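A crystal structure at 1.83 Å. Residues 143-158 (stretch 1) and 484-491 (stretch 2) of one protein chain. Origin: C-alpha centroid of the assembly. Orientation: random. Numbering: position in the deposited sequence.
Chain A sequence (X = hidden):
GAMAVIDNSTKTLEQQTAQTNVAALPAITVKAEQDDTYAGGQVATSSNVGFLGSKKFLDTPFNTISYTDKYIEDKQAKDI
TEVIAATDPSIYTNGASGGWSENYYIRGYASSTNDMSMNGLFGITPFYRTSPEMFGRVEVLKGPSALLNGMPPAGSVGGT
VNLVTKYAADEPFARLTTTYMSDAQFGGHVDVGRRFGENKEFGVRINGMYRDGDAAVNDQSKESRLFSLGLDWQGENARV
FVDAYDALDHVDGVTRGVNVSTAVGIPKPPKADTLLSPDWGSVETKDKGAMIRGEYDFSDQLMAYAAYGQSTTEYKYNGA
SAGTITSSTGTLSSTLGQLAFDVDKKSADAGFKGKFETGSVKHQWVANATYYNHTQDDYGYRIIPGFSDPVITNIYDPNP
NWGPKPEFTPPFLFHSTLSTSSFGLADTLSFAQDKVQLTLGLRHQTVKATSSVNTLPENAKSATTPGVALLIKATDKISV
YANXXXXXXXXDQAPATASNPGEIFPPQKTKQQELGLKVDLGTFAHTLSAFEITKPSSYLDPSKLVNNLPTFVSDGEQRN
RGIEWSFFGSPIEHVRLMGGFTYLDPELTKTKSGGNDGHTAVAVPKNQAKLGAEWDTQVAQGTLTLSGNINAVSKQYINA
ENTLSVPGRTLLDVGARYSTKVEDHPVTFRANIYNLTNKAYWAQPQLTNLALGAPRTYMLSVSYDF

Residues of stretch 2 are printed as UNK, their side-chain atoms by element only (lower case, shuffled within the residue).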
# COMPACT_ATOMS: atom_id res chain seq x y z
N GLY A 143 -29.10 -15.18 -19.29
CA GLY A 143 -30.53 -15.00 -19.56
C GLY A 143 -31.33 -16.21 -19.10
O GLY A 143 -30.79 -17.21 -18.64
N PRO A 144 -32.67 -16.12 -19.18
CA PRO A 144 -33.55 -17.18 -18.69
C PRO A 144 -33.46 -18.41 -19.61
O PRO A 144 -33.02 -18.29 -20.77
CB PRO A 144 -34.94 -16.56 -18.76
CG PRO A 144 -34.82 -15.48 -19.81
CD PRO A 144 -33.42 -14.93 -19.63
N SER A 145 -33.91 -19.55 -19.09
CA SER A 145 -33.72 -20.79 -19.80
C SER A 145 -34.77 -21.85 -19.42
O SER A 145 -34.42 -23.03 -19.28
CB SER A 145 -32.32 -21.30 -19.51
OG SER A 145 -32.18 -21.61 -18.13
N ALA A 146 -36.04 -21.46 -19.21
CA ALA A 146 -37.05 -22.43 -18.68
C ALA A 146 -37.21 -23.65 -19.61
O ALA A 146 -37.33 -24.78 -19.16
CB ALA A 146 -38.39 -21.76 -18.42
N LEU A 147 -37.17 -23.43 -20.92
CA LEU A 147 -37.29 -24.59 -21.84
C LEU A 147 -36.20 -25.62 -21.51
O LEU A 147 -36.44 -26.83 -21.44
CB LEU A 147 -37.21 -24.17 -23.31
CG LEU A 147 -37.03 -25.34 -24.28
CD1 LEU A 147 -38.22 -26.30 -24.20
CD2 LEU A 147 -36.79 -24.88 -25.70
N LEU A 148 -34.98 -25.12 -21.32
CA LEU A 148 -33.79 -25.98 -21.15
C LEU A 148 -33.74 -26.59 -19.76
O LEU A 148 -33.27 -27.71 -19.59
CB LEU A 148 -32.53 -25.15 -21.39
CG LEU A 148 -32.50 -24.33 -22.68
CD1 LEU A 148 -31.20 -23.56 -22.79
CD2 LEU A 148 -32.72 -25.23 -23.88
N ASN A 149 -34.15 -25.81 -18.74
CA ASN A 149 -33.78 -26.09 -17.36
C ASN A 149 -34.99 -26.22 -16.43
O ASN A 149 -34.83 -26.59 -15.28
CB ASN A 149 -32.85 -25.01 -16.81
CG ASN A 149 -31.41 -25.23 -17.23
OD1 ASN A 149 -30.92 -26.34 -17.13
ND2 ASN A 149 -30.78 -24.20 -17.78
N GLY A 150 -36.18 -25.83 -16.90
CA GLY A 150 -37.32 -25.75 -16.01
C GLY A 150 -37.19 -24.57 -15.04
O GLY A 150 -36.63 -23.53 -15.38
N MET A 151 -37.96 -24.62 -13.97
CA MET A 151 -37.99 -23.54 -13.03
C MET A 151 -37.19 -23.96 -11.81
O MET A 151 -37.60 -24.81 -11.04
CB MET A 151 -39.43 -23.21 -12.61
CG MET A 151 -39.56 -22.03 -11.66
SD MET A 151 -41.30 -21.57 -11.42
CE MET A 151 -41.85 -22.94 -10.41
N PRO A 152 -36.03 -23.32 -11.54
CA PRO A 152 -35.28 -23.67 -10.33
C PRO A 152 -35.96 -23.15 -9.07
O PRO A 152 -36.88 -22.33 -9.12
CB PRO A 152 -33.93 -22.98 -10.59
CG PRO A 152 -34.31 -21.77 -11.41
CD PRO A 152 -35.41 -22.26 -12.34
N PRO A 153 -35.50 -23.60 -7.87
CA PRO A 153 -36.29 -23.43 -6.66
C PRO A 153 -36.65 -22.00 -6.26
O PRO A 153 -37.71 -21.81 -5.68
CB PRO A 153 -35.40 -24.06 -5.58
CG PRO A 153 -34.60 -25.09 -6.30
CD PRO A 153 -34.35 -24.48 -7.67
N ALA A 154 -35.77 -21.01 -6.54
CA ALA A 154 -36.06 -19.62 -6.16
C ALA A 154 -36.67 -18.82 -7.32
O ALA A 154 -37.00 -17.65 -7.16
CB ALA A 154 -34.82 -18.93 -5.65
N GLY A 155 -36.85 -19.45 -8.48
CA GLY A 155 -37.49 -18.80 -9.64
C GLY A 155 -36.74 -17.59 -10.17
O GLY A 155 -37.34 -16.72 -10.80
N SER A 156 -35.41 -17.53 -10.00
CA SER A 156 -34.64 -16.41 -10.55
C SER A 156 -34.44 -16.63 -12.05
O SER A 156 -34.47 -17.78 -12.52
CB SER A 156 -33.32 -16.19 -9.79
OG SER A 156 -32.41 -17.26 -10.00
N VAL A 157 -34.23 -15.55 -12.81
CA VAL A 157 -34.27 -15.59 -14.27
C VAL A 157 -33.04 -14.98 -14.95
O VAL A 157 -32.97 -14.95 -16.18
CB VAL A 157 -35.56 -14.91 -14.79
CG1 VAL A 157 -36.80 -15.57 -14.19
CG2 VAL A 157 -35.57 -13.41 -14.52
N GLY A 158 -32.05 -14.51 -14.20
CA GLY A 158 -30.94 -13.78 -14.82
C GLY A 158 -30.04 -14.68 -15.66
O GLY A 158 -29.43 -14.25 -16.65
N UNK A 484 -35.54 -16.90 -28.74
CA UNK A 484 -36.61 -16.48 -27.87
C UNK A 484 -36.78 -17.58 -26.83
O UNK A 484 -36.87 -18.75 -27.19
c UNK A 484 -40.77 -16.91 -26.15
c UNK A 484 -39.12 -16.06 -27.70
c UNK A 484 -40.49 -14.55 -26.42
c UNK A 484 -37.94 -16.30 -28.62
c UNK A 484 -39.46 -14.78 -27.31
o UNK A 484 -42.14 -15.39 -24.91
c UNK A 484 -39.78 -17.12 -27.10
c UNK A 484 -41.16 -15.61 -25.84
N UNK A 485 -36.74 -17.19 -25.55
CA UNK A 485 -36.88 -18.16 -24.48
C UNK A 485 -37.41 -17.43 -23.24
O UNK A 485 -37.33 -16.21 -23.13
c UNK A 485 -35.53 -18.87 -24.25
c UNK A 485 -35.65 -20.10 -23.35
c UNK A 485 -34.45 -21.02 -23.41
c UNK A 485 -34.48 -17.89 -23.73
N UNK A 486 -38.00 -18.19 -22.33
CA UNK A 486 -38.67 -17.62 -21.18
C UNK A 486 -37.98 -18.10 -19.91
O UNK A 486 -37.24 -19.06 -19.92
c UNK A 486 -42.35 -17.89 -22.53
o UNK A 486 -43.05 -17.23 -23.34
c UNK A 486 -40.86 -17.57 -22.47
c UNK A 486 -40.15 -18.00 -21.20
o UNK A 486 -42.80 -18.76 -21.76
N UNK A 487 -38.28 -17.41 -18.81
CA UNK A 487 -38.01 -17.87 -17.47
C UNK A 487 -39.29 -17.85 -16.65
O UNK A 487 -40.22 -17.07 -16.94
N UNK A 488 -39.37 -18.77 -15.69
CA UNK A 488 -40.57 -18.90 -14.89
C UNK A 488 -40.27 -18.58 -13.42
O UNK A 488 -39.23 -18.96 -12.88
c UNK A 488 -41.66 -20.69 -16.43
c UNK A 488 -42.17 -22.13 -16.43
c UNK A 488 -41.13 -20.32 -15.04
c UNK A 488 -42.74 -19.74 -16.88
N UNK A 489 -41.26 -17.97 -12.77
CA UNK A 489 -41.22 -17.68 -11.35
C UNK A 489 -42.60 -18.03 -10.79
O UNK A 489 -43.62 -17.63 -11.37
o UNK A 489 -39.73 -15.80 -11.84
c UNK A 489 -40.71 -15.93 -9.62
c UNK A 489 -40.89 -16.21 -11.10
N UNK A 490 -42.61 -18.73 -9.66
CA UNK A 490 -43.85 -19.11 -8.95
C UNK A 490 -44.73 -17.87 -8.81
O UNK A 490 -44.25 -16.77 -8.46
c UNK A 490 -44.65 -20.03 -6.68
c UNK A 490 -43.48 -19.65 -7.57
n UNK A 490 -43.91 -18.90 -3.85
c UNK A 490 -44.21 -20.76 -5.43
c UNK A 490 -43.22 -19.97 -4.60
N UNK A 491 -46.03 -18.03 -9.07
CA UNK A 491 -46.95 -16.92 -8.93
C UNK A 491 -47.14 -16.50 -7.48
O UNK A 491 -47.08 -17.31 -6.57
O HOH W 1 -38.82 -21.10 -22.41
O HOH W 2 -36.98 -20.61 -15.39
O HOH W 3 -36.59 -19.40 -12.96

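Position 484 carries one carbon followed by a six-carbon ring bearing a single oxygen, and none of these atoms touches stretch 1, the pattern of a tyrosine. The side chain of Tyr484 is out of reach of stretch 1, so it contributes no contact. Its phenol oxygen instead donates a hydrogen bond to a side-chain oxygen of position 486.

At position 485 there are four carbons, forked at the first, with one arm two carbons long, lying against Pro144, Ser145 and the helix 146-149; this is isoleucine. The side chain points toward stretch 1 and meets the start of the short helix. In Ile485, CG2 lies 3.3 Å from Pro144 O, while CD1 lies 3.7 Å from Ser145 CA, 3.9 Å from Leu148 CG and 4.2 Å from Leu147 CB.

Position 486 has three carbons in a row, the third carrying two oxygens, and its CA-to-CB bond points away from stretch 1; this is glutamate. A glutamine would be alike in shape, but it would end in one oxygen and one nitrogen. Tyr484 OH donates to Glu486 OE2 at 2.6 Å, while OE1 is bonded elsewhere in the structure. It is the backbone that serves the contact: Ala146 N donates to Glu486 O at 2.8 Å and a nearly straight 164°, fixing the first turn of the helix to the strand. On the amide side, water 1 accepts from Glu486 N at 3.0 Å and, weakly, from Leu147 N at 3.2 Å.

Position 487 has no side-chain atoms, and its backbone lies against Pro144; it is glycine. An ideal CB here would lie 2.8 Å from Pro144 CB and 3.0 Å from Val157 CG1, a clash with both. The bare backbone lets Pro144 approach, its CB coming within 3.4 Å of Gly487 N.

Four carbons forked at the second, packed near Ala146 and Met151, identify position 488 as leucine. Leu488 CG lies 4.0 Å from Ala146 CB, and its CB is 3.8 Å from Met151 SD. Its backbone is bridged to stretch 1 by two waters: water 2 accepts from Leu488 N and donates to Gly150 O, and water 3 donates to both Leu488 O and Ser156 O.

Position 489 has one carbon bearing an oxygen and a second carbon, its oxygen close to Gly155 O, which makes it threonine. Thr489 OG1 donates to Gly155 O at 2.8 Å. Gly155 itself has little room: an ideal CB there would be only 3.1 Å from Thr489 CG2.

Position 490 shows four carbons in a row ending in nitrogen, the end leading away from stretch 1, a lysine. Met151 SD nevertheless lies 3.6 Å from Lys490 N. Position 491, without side-chain atoms and touching nothing on stretch 1, is Gly491.

The contact thus combines direct hydrogen bonds at Glu486 O and Thr489 OG1 with two water bridges between them, at Leu488, and a third at Glu486 N. Apolar packing by Ile485 and Leu488 against the helix and Met151 fills out the interface, which buries 605 Å² in total.

Stretch 2 484-491: YIEGLTKG
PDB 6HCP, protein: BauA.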